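PDB 4N5H: Esterase/lipase from Lactobacillus rhamnosus, which probably hydrolyses carboxylic ester bonds, and may transfer acyl groups, as a serine esterase of the alpha/beta-hydrolase fold. Local coordinates for residues Leu221-Val226 and Leu230-Phe235; Ser153-Ile158 and Phe175-Val180; Ala251-Phe256 and Thr265-Ala270; Val110-Gln115 and Glu166-Ser171; Gly148-Ser153 and Ala187-Leu192. The protein carries 1 engineered substitution. One frame throughout, in Å; residues are numbered along the deposited sequence. Where two conformers were deposited one is given.

Contact 1: Leu221-Val226 and Leu230-Phe235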
# COMPACT_ATOMS: atom_id res chain seq x y z
N LEU A 221 -21.29 -6.71 -36.90
CA LEU A 221 -20.90 -5.87 -35.71
C LEU A 221 -21.94 -6.08 -34.58
O LEU A 221 -21.60 -5.81 -33.45
CB LEU A 221 -20.94 -4.37 -36.05
CG LEU A 221 -19.89 -3.52 -36.64
CD1 LEU A 221 -20.14 -2.12 -36.15
CD2 LEU A 221 -18.51 -3.93 -36.28
N ASN A 222 -23.17 -6.47 -34.92
CA ASN A 222 -24.30 -6.51 -33.99
C ASN A 222 -24.69 -7.92 -33.73
O ASN A 222 -24.66 -8.80 -34.60
CB ASN A 222 -25.48 -5.72 -34.56
CG ASN A 222 -25.16 -4.26 -34.78
OD1 ASN A 222 -25.29 -3.44 -33.89
ND2 ASN A 222 -24.68 -3.93 -36.00
N PHE A 223 -25.07 -8.23 -32.50
CA PHE A 223 -25.58 -9.58 -32.21
C PHE A 223 -26.69 -10.00 -33.16
O PHE A 223 -26.78 -11.16 -33.54
CB PHE A 223 -26.04 -9.66 -30.74
CG PHE A 223 -26.59 -10.97 -30.35
CD1 PHE A 223 -25.73 -11.99 -30.04
CD2 PHE A 223 -27.94 -11.16 -30.21
CE1 PHE A 223 -26.18 -13.24 -29.68
CE2 PHE A 223 -28.43 -12.38 -29.83
CZ PHE A 223 -27.54 -13.43 -29.57
N SER A 224 -27.59 -9.08 -33.49
CA SER A 224 -28.69 -9.38 -34.38
C SER A 224 -28.17 -9.88 -35.75
O SER A 224 -28.95 -10.50 -36.46
CB SER A 224 -29.53 -8.15 -34.59
OG SER A 224 -28.83 -7.01 -35.06
N GLN A 225 -26.91 -9.52 -36.12
CA GLN A 225 -26.32 -9.98 -37.40
C GLN A 225 -25.63 -11.29 -37.28
O GLN A 225 -25.51 -11.98 -38.27
CB GLN A 225 -25.35 -8.97 -37.93
CG GLN A 225 -25.97 -7.71 -38.40
CD GLN A 225 -25.04 -6.57 -38.49
OE1 GLN A 225 -24.20 -6.31 -37.66
NE2 GLN A 225 -25.25 -5.78 -39.56
N VAL A 226 -25.13 -11.70 -36.10
CA VAL A 226 -24.47 -12.99 -35.98
C VAL A 226 -25.34 -14.12 -35.42
O VAL A 226 -24.98 -15.27 -35.53
CB VAL A 226 -23.14 -12.83 -35.16
CG1 VAL A 226 -22.13 -11.99 -35.93
CG2 VAL A 226 -23.39 -12.16 -33.83
N LEU A 230 -28.55 -20.11 -35.83
CA LEU A 230 -27.64 -20.90 -35.07
C LEU A 230 -28.30 -21.49 -33.90
O LEU A 230 -29.24 -20.87 -33.34
CB LEU A 230 -26.49 -20.00 -34.58
CG LEU A 230 -25.62 -19.37 -35.62
CD1 LEU A 230 -24.57 -18.52 -34.90
CD2 LEU A 230 -24.94 -20.40 -36.51
N ASP A 231 -27.84 -22.65 -33.46
CA ASP A 231 -28.33 -23.20 -32.23
C ASP A 231 -27.33 -22.78 -31.15
O ASP A 231 -26.15 -23.17 -31.16
CB ASP A 231 -28.44 -24.70 -32.28
CG ASP A 231 -29.63 -25.18 -33.11
OD1 ASP A 231 -30.56 -24.40 -33.43
OD2 ASP A 231 -29.58 -26.37 -33.42
N LEU A 232 -27.84 -21.97 -30.25
CA LEU A 232 -27.00 -21.26 -29.24
C LEU A 232 -27.19 -21.86 -27.84
O LEU A 232 -28.22 -22.39 -27.48
CB LEU A 232 -27.31 -19.73 -29.27
CG LEU A 232 -26.91 -19.01 -30.54
CD1 LEU A 232 -27.46 -17.63 -30.56
CD2 LEU A 232 -25.35 -18.92 -30.79
N PRO A 233 -26.19 -21.60 -26.97
CA PRO A 233 -26.45 -21.85 -25.59
C PRO A 233 -27.54 -20.92 -25.04
O PRO A 233 -27.84 -19.86 -25.63
CB PRO A 233 -25.07 -21.52 -24.91
CG PRO A 233 -24.35 -20.73 -25.87
CD PRO A 233 -24.92 -20.92 -27.23
N PRO A 234 -27.97 -21.22 -23.82
CA PRO A 234 -28.83 -20.28 -23.12
C PRO A 234 -28.04 -19.02 -22.66
O PRO A 234 -26.83 -19.10 -22.48
CB PRO A 234 -29.31 -21.02 -21.91
CG PRO A 234 -28.65 -22.32 -21.98
CD PRO A 234 -27.62 -22.37 -23.02
N PHE A 235 -28.77 -17.90 -22.65
CA PHE A 235 -28.28 -16.59 -22.26
C PHE A 235 -28.92 -16.16 -20.97
O PHE A 235 -30.04 -16.61 -20.58
CB PHE A 235 -28.53 -15.53 -23.27
CG PHE A 235 -27.59 -15.62 -24.48
CD1 PHE A 235 -27.69 -16.63 -25.41
CD2 PHE A 235 -26.57 -14.67 -24.67
CE1 PHE A 235 -26.81 -16.70 -26.50
CE2 PHE A 235 -25.76 -14.74 -25.77
CZ PHE A 235 -25.82 -15.76 -26.66
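Two phenylalanines supply the aromatic part: the edge of the Phe223 ring is turned toward the face of Phe235 in an offset edge-to-face pair, centroids 5.6 Å apart and planes at 67°. The two side chains come from opposite directions and approach most closely at Phe223 CE1 and Phe235 CZ, 3.9 Å apart. With CG anti to the backbone N (chi1 179°), Phe223 reaches off the short helix 223-226 toward the loop leading into strand 235-240 of the alpha/beta-hydrolase sheet. Phe235 begins that strand, which lies parallel between strands 179-183 and 263-268, and also meets the Phe256 ring of helix 246-258. The other apolar contact is Leu232 CD1, 4.3 Å from Phe223 CZ. A methyl against a backbone oxygen is a separate kind: Leu230 CD1 sits 3.3 Å from Val226 O. Within 221-226, Gln225 OE1 accepts from Asn222 N in its carbonyl plane at 2.9 Å, and from Asn222 ND2 above that plane; Asn222 ND2 also bonds Ser190 OG.

Contact 2: Ser153-Ile158 and Phe175-Val180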
# COMPACT_ATOMS: atom_id res chain seq x y z
N SER A 153 -21.27 -11.84 -26.59
CA SER A 153 -22.42 -12.25 -27.36
C SER A 153 -21.96 -12.70 -28.76
O SER A 153 -22.48 -13.67 -29.30
CB SER A 153 -23.53 -11.18 -27.43
OG SER A 153 -23.19 -10.13 -28.36
N LEU A 154 -20.97 -11.97 -29.29
CA LEU A 154 -20.38 -12.39 -30.62
C LEU A 154 -19.58 -13.66 -30.55
O LEU A 154 -19.72 -14.55 -31.42
CB LEU A 154 -19.54 -11.24 -31.19
CG LEU A 154 -20.20 -10.32 -32.18
CD1 LEU A 154 -21.45 -9.62 -31.62
CD2 LEU A 154 -19.26 -9.27 -32.78
N VAL A 155 -18.74 -13.83 -29.52
CA VAL A 155 -17.95 -15.03 -29.35
C VAL A 155 -18.87 -16.27 -29.26
O VAL A 155 -18.64 -17.27 -29.87
CB VAL A 155 -17.10 -14.89 -28.04
CG1 VAL A 155 -16.58 -16.24 -27.54
CG2 VAL A 155 -15.96 -13.95 -28.23
N ALA A 156 -20.01 -16.14 -28.54
CA ALA A 156 -20.97 -17.24 -28.38
C ALA A 156 -21.51 -17.69 -29.75
O ALA A 156 -21.61 -18.89 -29.98
CB ALA A 156 -22.12 -16.82 -27.51
N CYS A 157 -21.76 -16.76 -30.63
CA CYS A 157 -22.25 -17.10 -31.98
C CYS A 157 -21.16 -17.66 -32.87
O CYS A 157 -21.34 -18.67 -33.58
CB CYS A 157 -22.81 -15.86 -32.63
SG CYS A 157 -24.33 -15.24 -31.85
N ILE A 158 -20.00 -17.01 -32.82
CA ILE A 158 -18.86 -17.44 -33.65
C ILE A 158 -18.47 -18.85 -33.32
O ILE A 158 -18.17 -19.65 -34.21
CB ILE A 158 -17.68 -16.47 -33.56
CG1 ILE A 158 -18.07 -15.09 -34.08
CG2 ILE A 158 -16.45 -17.00 -34.30
CD1 ILE A 158 -17.19 -13.97 -33.59
N PHE A 175 -14.37 -26.75 -26.34
CA PHE A 175 -15.32 -26.81 -25.26
C PHE A 175 -16.46 -25.93 -25.67
O PHE A 175 -16.35 -25.25 -26.66
CB PHE A 175 -14.69 -26.45 -23.92
CG PHE A 175 -14.08 -25.05 -23.82
CD1 PHE A 175 -14.88 -23.92 -23.52
CD2 PHE A 175 -12.74 -24.85 -24.06
CE1 PHE A 175 -14.32 -22.65 -23.41
CE2 PHE A 175 -12.15 -23.56 -23.90
CZ PHE A 175 -12.95 -22.47 -23.56
N ASN A 176 -17.58 -26.02 -24.95
CA ASN A 176 -18.79 -25.28 -25.31
C ASN A 176 -19.09 -24.36 -24.12
O ASN A 176 -18.60 -24.60 -23.03
CB ASN A 176 -19.99 -26.24 -25.43
CG ASN A 176 -19.78 -27.41 -26.43
OD1 ASN A 176 -19.54 -27.20 -27.62
ND2 ASN A 176 -19.91 -28.68 -25.93
N PHE A 177 -19.99 -23.43 -24.30
CA PHE A 177 -20.50 -22.56 -23.23
C PHE A 177 -21.81 -23.11 -22.69
O PHE A 177 -22.77 -23.37 -23.49
CB PHE A 177 -20.70 -21.15 -23.73
CG PHE A 177 -19.50 -20.60 -24.45
CD1 PHE A 177 -19.59 -20.14 -25.73
CD2 PHE A 177 -18.28 -20.59 -23.79
CE1 PHE A 177 -18.44 -19.65 -26.40
CE2 PHE A 177 -17.17 -20.07 -24.43
CZ PHE A 177 -17.23 -19.64 -25.74
N THR A 178 -21.86 -23.36 -21.40
CA THR A 178 -23.04 -23.80 -20.71
C THR A 178 -24.11 -22.69 -20.58
O THR A 178 -25.32 -22.93 -20.73
CB THR A 178 -22.64 -24.33 -19.31
OG1 THR A 178 -21.64 -25.31 -19.48
CG2 THR A 178 -23.83 -24.94 -18.57
N LEU A 179 -23.65 -21.47 -20.37
CA LEU A 179 -24.48 -20.32 -20.21
C LEU A 179 -23.65 -19.11 -20.65
O LEU A 179 -22.45 -19.10 -20.38
CB LEU A 179 -24.81 -20.14 -18.73
CG LEU A 179 -25.63 -18.90 -18.33
CD1 LEU A 179 -27.00 -18.74 -19.03
CD2 LEU A 179 -25.88 -18.90 -16.79
N VAL A 180 -24.28 -18.14 -21.25
CA VAL A 180 -23.67 -16.88 -21.60
C VAL A 180 -24.44 -15.78 -20.88
O VAL A 180 -25.61 -15.49 -21.15
CB VAL A 180 -23.66 -16.64 -23.07
CG1 VAL A 180 -22.96 -15.37 -23.39
CG2 VAL A 180 -22.99 -17.75 -23.83
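The Phe177 ring meets helix 147-158 obliquely, through CZ and CE1: CZ lies 3.9 Å from Val155 CG1, and CE1 is 4.0 Å from Ala156 CA, so the ring touches the helix backbone as well as a methyl. The Val155 and Phe177 side chains cross at about a right angle. Val155 CG1 stands anti to the backbone N (chi1 162°), which directs this methyl to the ring. Next to the ring, Ala156 CB packs against Val180 CG2 at 3.9 Å; the small alanine lets the backbones approach to 7.3 Å between Ala156 CA and Val180 CA. Helix 147-158 follows strand 140-145, and strand 179-183 lies parallel beside that strand, so this is the helix-on-sheet layer of the alpha/beta-hydrolase fold, the helix being the one that follows the probable nucleophile elbow. An alanine in place of Phe177 is likely to open a gap beside Val155 CG1 and leave the backbone at Ala156 without its aromatic cover. Val155 also touches Ile119 of helix 112-129, while Cys157, pointing away from 175-180, packs on Phe223 and Val226 of helix 223-226. Val180 bonds through its backbone to Pro234 and Met236.

Contact 3: Ala251-Phe256 and Thr265-Ala270. With IPA (isopropyl alcohol), chain B.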
# COMPACT_ATOMS: atom_id res chain seq x y z
N ALA A 251 -33.39 -3.58 -26.60
CA ALA A 251 -33.16 -3.98 -28.01
C ALA A 251 -32.76 -5.42 -28.08
O ALA A 251 -33.26 -6.19 -28.94
CB ALA A 251 -32.11 -3.11 -28.67
N LEU A 252 -31.83 -5.85 -27.22
CA LEU A 252 -31.44 -7.25 -27.21
C LEU A 252 -32.54 -8.23 -26.90
O LEU A 252 -32.63 -9.32 -27.48
CB LEU A 252 -30.32 -7.50 -26.18
CG LEU A 252 -29.72 -8.87 -26.25
CD1 LEU A 252 -29.22 -9.23 -27.64
CD2 LEU A 252 -28.48 -8.86 -25.30
N LEU A 253 -33.46 -7.87 -25.99
CA LEU A 253 -34.53 -8.78 -25.74
C LEU A 253 -35.40 -9.05 -27.04
O LEU A 253 -35.84 -10.15 -27.27
CB LEU A 253 -35.43 -8.25 -24.65
CG LEU A 253 -34.89 -8.25 -23.22
CD1 LEU A 253 -35.85 -7.43 -22.36
CD2 LEU A 253 -34.75 -9.65 -22.76
N LYS A 254 -35.64 -8.02 -27.77
CA LYS A 254 -36.38 -8.15 -29.00
C LYS A 254 -35.65 -9.07 -29.98
O LYS A 254 -36.25 -9.86 -30.67
CB LYS A 254 -36.64 -6.78 -29.65
CG LYS A 254 -37.66 -5.99 -28.88
CD LYS A 254 -37.70 -4.57 -29.43
CE LYS A 254 -38.74 -3.81 -28.66
NZ LYS A 254 -38.30 -2.40 -28.71
N VAL A 255 -34.33 -8.92 -30.08
CA VAL A 255 -33.51 -9.87 -30.90
C VAL A 255 -33.58 -11.29 -30.41
O VAL A 255 -33.76 -12.25 -31.21
CB VAL A 255 -32.02 -9.46 -30.98
CG1 VAL A 255 -31.24 -10.49 -31.78
CG2 VAL A 255 -31.92 -8.05 -31.52
N PHE A 256 -33.52 -11.46 -29.06
CA PHE A 256 -33.67 -12.75 -28.48
C PHE A 256 -35.04 -13.39 -28.87
O PHE A 256 -35.12 -14.55 -29.28
CB PHE A 256 -33.61 -12.69 -26.98
CG PHE A 256 -32.19 -12.53 -26.36
CD1 PHE A 256 -30.99 -12.75 -27.06
CD2 PHE A 256 -32.11 -12.32 -24.97
CE1 PHE A 256 -29.77 -12.65 -26.39
CE2 PHE A 256 -30.87 -12.27 -24.32
CZ PHE A 256 -29.71 -12.46 -25.03
N THR A 265 -33.60 -13.52 -17.31
CA THR A 265 -33.21 -12.17 -17.04
C THR A 265 -33.08 -11.93 -15.58
O THR A 265 -33.72 -12.59 -14.76
CB THR A 265 -34.18 -11.13 -17.60
OG1 THR A 265 -35.46 -11.29 -16.90
CG2 THR A 265 -34.38 -11.26 -19.09
N LYS A 266 -32.27 -10.93 -15.25
CA LYS A 266 -32.20 -10.34 -13.89
C LYS A 266 -32.08 -8.86 -14.11
O LYS A 266 -30.99 -8.31 -14.12
CB LYS A 266 -31.07 -10.90 -13.03
CG LYS A 266 -30.96 -10.29 -11.63
CD LYS A 266 -31.75 -10.96 -10.64
CE LYS A 266 -31.41 -10.52 -9.20
NZ LYS A 266 -32.60 -11.07 -8.51
N LEU A 267 -33.21 -8.20 -14.36
CA LEU A 267 -33.24 -6.76 -14.70
C LEU A 267 -33.87 -6.03 -13.55
O LEU A 267 -35.05 -6.28 -13.21
CB LEU A 267 -34.08 -6.56 -15.96
CG LEU A 267 -33.41 -7.09 -17.23
CD1 LEU A 267 -34.45 -7.27 -18.33
CD2 LEU A 267 -32.28 -6.19 -17.68
N TRP A 268 -33.12 -5.16 -12.92
CA TRP A 268 -33.58 -4.48 -11.76
C TRP A 268 -34.54 -3.33 -12.17
O TRP A 268 -34.20 -2.49 -13.04
CB TRP A 268 -32.35 -3.97 -10.98
CG TRP A 268 -31.57 -5.07 -10.32
CD1 TRP A 268 -30.60 -5.89 -10.88
CD2 TRP A 268 -31.75 -5.53 -8.96
NE1 TRP A 268 -30.14 -6.75 -9.94
CE2 TRP A 268 -30.81 -6.56 -8.76
CE3 TRP A 268 -32.58 -5.13 -7.90
CZ2 TRP A 268 -30.70 -7.24 -7.57
CZ3 TRP A 268 -32.46 -5.81 -6.69
CH2 TRP A 268 -31.53 -6.82 -6.53
N PRO A 269 -35.64 -3.18 -11.43
CA PRO A 269 -36.52 -2.02 -11.69
C PRO A 269 -35.97 -0.71 -11.16
O PRO A 269 -35.19 -0.67 -10.19
CB PRO A 269 -37.79 -2.41 -10.93
CG PRO A 269 -37.34 -3.20 -9.81
CD PRO A 269 -36.11 -4.01 -10.29
N ALA A 270 -36.43 0.39 -11.71
CA ALA A 270 -36.01 1.70 -11.26
C ALA A 270 -36.26 1.93 -9.78
O ALA A 270 -35.48 2.58 -9.11
CB ALA A 270 -36.64 2.82 -12.09
C1 IPA B . -35.78 -8.04 -7.87
C2 IPA B . -35.18 -8.35 -9.27
C3 IPA B . -33.96 -7.63 -9.56
O2 IPA B . -34.65 -9.64 -9.45
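Leu253 carries CG anti to its carbonyl carbon (chi1 -72°) and is extended beyond it (chi2 169°), which sends both methyls from the helix to the strand. Thr265 has CG2 anti to the carbonyl carbon, and this methyl, rather than OG1, receives Leu253 CD2 at 4.0 Å; the two side chains cross at about a right angle. The other branch, Leu253 CD1, meets Leu267 CD1 at 4.3 Å. Thr265 and Leu267, two residues apart, lie on the same face of strand 263-268, so a single leucine bridges two strand positions. Strand 235-240, helix 246-258 and strand 263-268 form a beta-alpha-beta crossover between parallel neighbours, and Leu253 also touches Leu237 of the first strand. On the opposite strand face, Lys266 NZ donates to O2 of an isopropanol, probably from the crystallisation liquor, at 2.7 Å, and is salt-bridged to Glu292 and Glu296 of helix 288-311. The alcohol's C3 methyl lies doubtfully close over the Trp268 face.

Contact 4: Val110-Gln115 and Glu166-Ser171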
# COMPACT_ATOMS: atom_id res chain seq x y z
N VAL A 110 -6.18 -2.09 -33.00
CA VAL A 110 -6.81 -3.17 -33.74
C VAL A 110 -8.26 -2.74 -34.06
O VAL A 110 -8.75 -1.66 -33.64
CB VAL A 110 -6.83 -4.48 -32.93
CG1 VAL A 110 -5.40 -4.94 -32.69
CG2 VAL A 110 -7.51 -4.25 -31.59
N ASP A 111 -8.94 -3.60 -34.79
CA ASP A 111 -10.36 -3.49 -34.99
C ASP A 111 -11.06 -4.68 -34.31
O ASP A 111 -10.40 -5.39 -33.52
CB ASP A 111 -10.74 -3.40 -36.50
CG ASP A 111 -10.33 -4.56 -37.30
OD1 ASP A 111 -10.25 -5.69 -36.79
OD2 ASP A 111 -10.16 -4.40 -38.55
N LEU A 112 -12.35 -4.80 -34.55
CA LEU A 112 -13.14 -5.85 -33.85
C LEU A 112 -12.58 -7.21 -34.12
O LEU A 112 -12.54 -8.04 -33.26
CB LEU A 112 -14.59 -5.73 -34.30
CG LEU A 112 -15.54 -6.88 -33.79
CD1 LEU A 112 -15.52 -6.95 -32.23
CD2 LEU A 112 -16.95 -6.65 -34.32
N ARG A 113 -12.12 -7.49 -35.35
CA ARG A 113 -11.56 -8.80 -35.63
C ARG A 113 -10.37 -9.13 -34.75
O ARG A 113 -10.24 -10.28 -34.27
CB ARG A 113 -11.23 -8.98 -37.15
CG ARG A 113 -10.54 -10.25 -37.48
CD ARG A 113 -10.22 -10.37 -38.95
NE ARG A 113 -11.39 -10.55 -39.79
CZ ARG A 113 -11.90 -9.60 -40.58
NH1 ARG A 113 -11.38 -8.34 -40.55
NH2 ARG A 113 -12.97 -9.87 -41.36
N GLY A 114 -9.46 -8.16 -34.54
CA GLY A 114 -8.23 -8.37 -33.70
C GLY A 114 -8.73 -8.69 -32.26
O GLY A 114 -8.15 -9.59 -31.64
N GLN A 115 -9.75 -8.02 -31.81
CA GLN A 115 -10.31 -8.25 -30.42
C GLN A 115 -10.86 -9.65 -30.28
O GLN A 115 -10.58 -10.38 -29.30
CB GLN A 115 -11.35 -7.20 -29.97
CG GLN A 115 -10.69 -5.84 -29.96
CD GLN A 115 -11.55 -4.78 -29.37
OE1 GLN A 115 -12.77 -4.76 -29.53
NE2 GLN A 115 -10.93 -3.92 -28.62
N GLU A 166 -14.70 -18.46 -40.13
CA GLU A 166 -13.86 -18.08 -41.29
C GLU A 166 -13.79 -16.59 -41.40
O GLU A 166 -12.70 -16.03 -41.65
CB GLU A 166 -14.49 -18.64 -42.55
CG GLU A 166 -14.44 -20.16 -42.50
CD GLU A 166 -13.29 -20.77 -43.22
OE1 GLU A 166 -12.51 -20.02 -43.82
OE2 GLU A 166 -13.19 -22.03 -43.21
N LEU A 167 -14.92 -15.89 -41.24
CA LEU A 167 -14.90 -14.42 -41.42
C LEU A 167 -14.02 -13.71 -40.35
O LEU A 167 -13.29 -12.75 -40.67
CB LEU A 167 -16.31 -13.81 -41.44
CG LEU A 167 -17.23 -14.01 -42.65
CD1 LEU A 167 -18.44 -13.08 -42.42
CD2 LEU A 167 -16.59 -13.72 -44.01
N PHE A 168 -14.08 -14.19 -39.11
CA PHE A 168 -13.31 -13.61 -38.07
C PHE A 168 -11.90 -14.16 -37.95
O PHE A 168 -11.17 -13.67 -37.11
CB PHE A 168 -14.07 -13.72 -36.72
CG PHE A 168 -15.19 -12.73 -36.62
CD1 PHE A 168 -16.45 -13.05 -37.02
CD2 PHE A 168 -14.97 -11.43 -36.09
CE1 PHE A 168 -17.49 -12.13 -36.93
CE2 PHE A 168 -16.06 -10.52 -35.94
CZ PHE A 168 -17.29 -10.88 -36.38
N GLY A 169 -11.55 -15.15 -38.75
CA GLY A 169 -10.20 -15.72 -38.74
C GLY A 169 -9.88 -16.44 -37.44
O GLY A 169 -8.73 -16.37 -37.02
N VAL A 170 -10.83 -17.22 -36.92
CA VAL A 170 -10.60 -18.03 -35.67
C VAL A 170 -11.04 -19.45 -35.93
O VAL A 170 -11.68 -19.70 -36.88
CB VAL A 170 -11.36 -17.44 -34.44
CG1 VAL A 170 -10.91 -16.03 -34.18
CG2 VAL A 170 -12.87 -17.41 -34.62
N SER A 171 -10.51 -20.35 -35.14
CA SER A 171 -10.98 -21.74 -35.10
C SER A 171 -11.84 -21.93 -33.89
O SER A 171 -11.64 -21.30 -32.88
CB SER A 171 -9.74 -22.64 -34.94
OG SER A 171 -8.95 -22.52 -36.08
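Arg113 grips a single backbone oxygen, Leu167 O, side-on with two nitrogens: NE and NH2 each donate at 3.0 Å, with N-H...O angles of 148°. The oxygen lies in the guanidinium plane at its edge; seen from the carbonyl, NE is in plane while NH2 is tilted 29° from it. The aliphatic part of the same side chain runs alongside the neighbouring peptide, Arg113 CG lying 3.5 Å from Phe168 O. The chain leaves the helix with CG anti to the backbone N and bends at chi3 (-69°), which turns the guanidinium onto the carbonyl. Beside it, Leu112 CG approaches the edge of the Phe168 ring, 4.3 Å from CE2. The start of helix 112-129 is thereby joined to the C-terminal end of helix 162-168, which closes in a Schellman motif whose Gly169 has the positive phi that favours glycine. Asp111 is the N-cap of the other helix, OD1 accepting weak bonds from Arg113 N and Gly114 N. Farther out, Arg113 NH1 forms a salt bridge with Asp214, which helps fix the guanidinium's rotation, and Phe168 O is bonded by Gln117 NE2. A leucine in place of Arg113 would probably leave Leu167 O without both donors and Asp214 without its cationic mate.

Contact 5: Gly148-Ser153 and Ala187-Leu192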
# COMPACT_ATOMS: atom_id res chain seq x y z
N GLY A 148 -17.74 -5.60 -23.17
CA GLY A 148 -17.41 -6.97 -22.99
C GLY A 148 -18.62 -7.90 -23.18
O GLY A 148 -18.42 -9.09 -23.53
N GLY A 149 -19.84 -7.43 -22.88
CA GLY A 149 -21.05 -8.17 -23.20
C GLY A 149 -21.33 -8.28 -24.71
O GLY A 149 -21.78 -9.27 -25.18
N HIS A 150 -21.04 -7.22 -25.42
CA HIS A 150 -21.04 -7.26 -26.89
C HIS A 150 -20.10 -8.35 -27.34
O HIS A 150 -20.52 -9.22 -28.12
CB HIS A 150 -20.53 -5.94 -27.45
CG HIS A 150 -20.24 -5.95 -28.90
ND1 HIS A 150 -18.98 -5.95 -29.42
CD2 HIS A 150 -21.10 -5.93 -29.97
CE1 HIS A 150 -19.05 -5.90 -30.74
NE2 HIS A 150 -20.33 -5.98 -31.10
N LEU A 151 -18.87 -8.32 -26.88
CA LEU A 151 -17.87 -9.26 -27.35
C LEU A 151 -18.26 -10.67 -26.98
O LEU A 151 -18.16 -11.60 -27.80
CB LEU A 151 -16.51 -8.90 -26.80
CG LEU A 151 -15.85 -7.60 -27.32
CD1 LEU A 151 -14.72 -7.11 -26.45
CD2 LEU A 151 -15.39 -7.79 -28.74
N ALA A 152 -18.75 -10.89 -25.74
CA ALA A 152 -19.17 -12.20 -25.33
C ALA A 152 -20.32 -12.71 -26.23
O ALA A 152 -20.37 -13.94 -26.51
CB ALA A 152 -19.60 -12.26 -23.91
N SER A 153 -21.27 -11.84 -26.59
CA SER A 153 -22.42 -12.25 -27.36
C SER A 153 -21.96 -12.70 -28.76
O SER A 153 -22.48 -13.67 -29.30
CB SER A 153 -23.53 -11.18 -27.43
OG SER A 153 -23.19 -10.13 -28.36
N ALA A 187 -24.84 -4.80 -27.09
CA ALA A 187 -24.78 -5.83 -28.10
C ALA A 187 -25.23 -5.38 -29.49
O ALA A 187 -24.94 -6.11 -30.49
CB ALA A 187 -25.52 -7.06 -27.66
N GLU A 188 -25.91 -4.21 -29.56
CA GLU A 188 -26.34 -3.62 -30.83
C GLU A 188 -25.71 -2.25 -31.04
O GLU A 188 -26.40 -1.22 -30.95
CB GLU A 188 -27.88 -3.56 -30.86
CG GLU A 188 -28.56 -4.90 -30.69
CD GLU A 188 -28.41 -5.79 -31.92
OE1 GLU A 188 -28.78 -5.34 -33.04
OE2 GLU A 188 -27.95 -6.90 -31.78
N PRO A 189 -24.38 -2.21 -31.28
CA PRO A 189 -23.69 -0.92 -31.29
C PRO A 189 -24.25 0.01 -32.40
O PRO A 189 -24.19 1.26 -32.23
CB PRO A 189 -22.27 -1.26 -31.59
CG PRO A 189 -22.16 -2.64 -31.77
CD PRO A 189 -23.39 -3.30 -31.29
N SER A 190 -24.88 -0.57 -33.43
CA SER A 190 -25.40 0.32 -34.55
C SER A 190 -26.56 1.17 -34.08
O SER A 190 -26.82 2.24 -34.71
CB SER A 190 -25.79 -0.52 -35.80
OG SER A 190 -24.65 -1.09 -36.28
N LYS A 191 -27.21 0.79 -32.99
CA LYS A 191 -28.26 1.59 -32.34
C LYS A 191 -27.74 2.59 -31.35
O LYS A 191 -28.54 3.25 -30.64
CB LYS A 191 -29.21 0.66 -31.60
CG LYS A 191 -29.94 -0.28 -32.50
CD LYS A 191 -30.96 -1.04 -31.67
CE LYS A 191 -31.69 -2.09 -32.50
NZ LYS A 191 -32.28 -1.43 -33.71
N LEU A 192 -26.41 2.72 -31.19
CA LEU A 192 -25.88 3.65 -30.19
C LEU A 192 -26.44 5.10 -30.38
O LEU A 192 -26.69 5.81 -29.37
CB LEU A 192 -24.36 3.64 -30.13
CG LEU A 192 -23.83 2.47 -29.27
CD1 LEU A 192 -22.35 2.43 -29.46
CD2 LEU A 192 -24.14 2.79 -27.83
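His150 turns its ring from helix 147-158 toward segment 187-192, a loop that runs into a 3-10 turn at Pro189: CG is anti to the backbone N (chi1 169°), and chi2 of -107° points CD2 at it. His150 CD2 lies 3.7 Å from Pro189 CD, an oblique approach, the side chains crossing at about a right angle; Pro189 CG is 3.9 Å from His150 NE2. At the ring edge, in its plane, Ala187 O stands 3.9 Å from His150 CD2. The polar end, NE2, is hydrogen-bonded to the backbone oxygen of Leu221, which fixes the ring's rotation and satisfies a buried nitrogen. One helical turn on, Ser153 places OG between its backbone N and carbonyl carbon (chi1 77°), folded back to donate to His150 O at 2.8 Å. Turned this way, Ser153 OG also packs against Ala187 CB at 3.9 Å. Gly148 belongs to a GxSxG pattern, consistent with the nucleophile elbow of a serine esterase. Trp77 meets the His150 ring nearly at right angles, and Leu112 of helix 112-129 touches it; segment 187-192 follows strand 179-183 and leads to helix 198-201, and Phe223 of helix 223-226 touches both Ser153 and Ala187.

How the contacts relate
From the N terminus, contact 4 opens first, joining helix 112-129 to the end of helix 162-168 and closing a span of some 50 residues that holds helix 147-158. Contacts 5 and 2 open on this helix, inside that span, and close beyond it, so both cross contact 4; contact 2 is nested inside contact 5, and the two share Ser153. Contact 2 runs to strand 179-183, contact 5 to the loop after it. Contacts 1 and 3 follow in series, around the approach to strand 235-240 and within the crossover to strand 263-268. Phe223 of contact 1 packs against Leu252 of contact 3, and Leu112 of contact 4 on Leu154 and Leu151 of contacts 2 and 5.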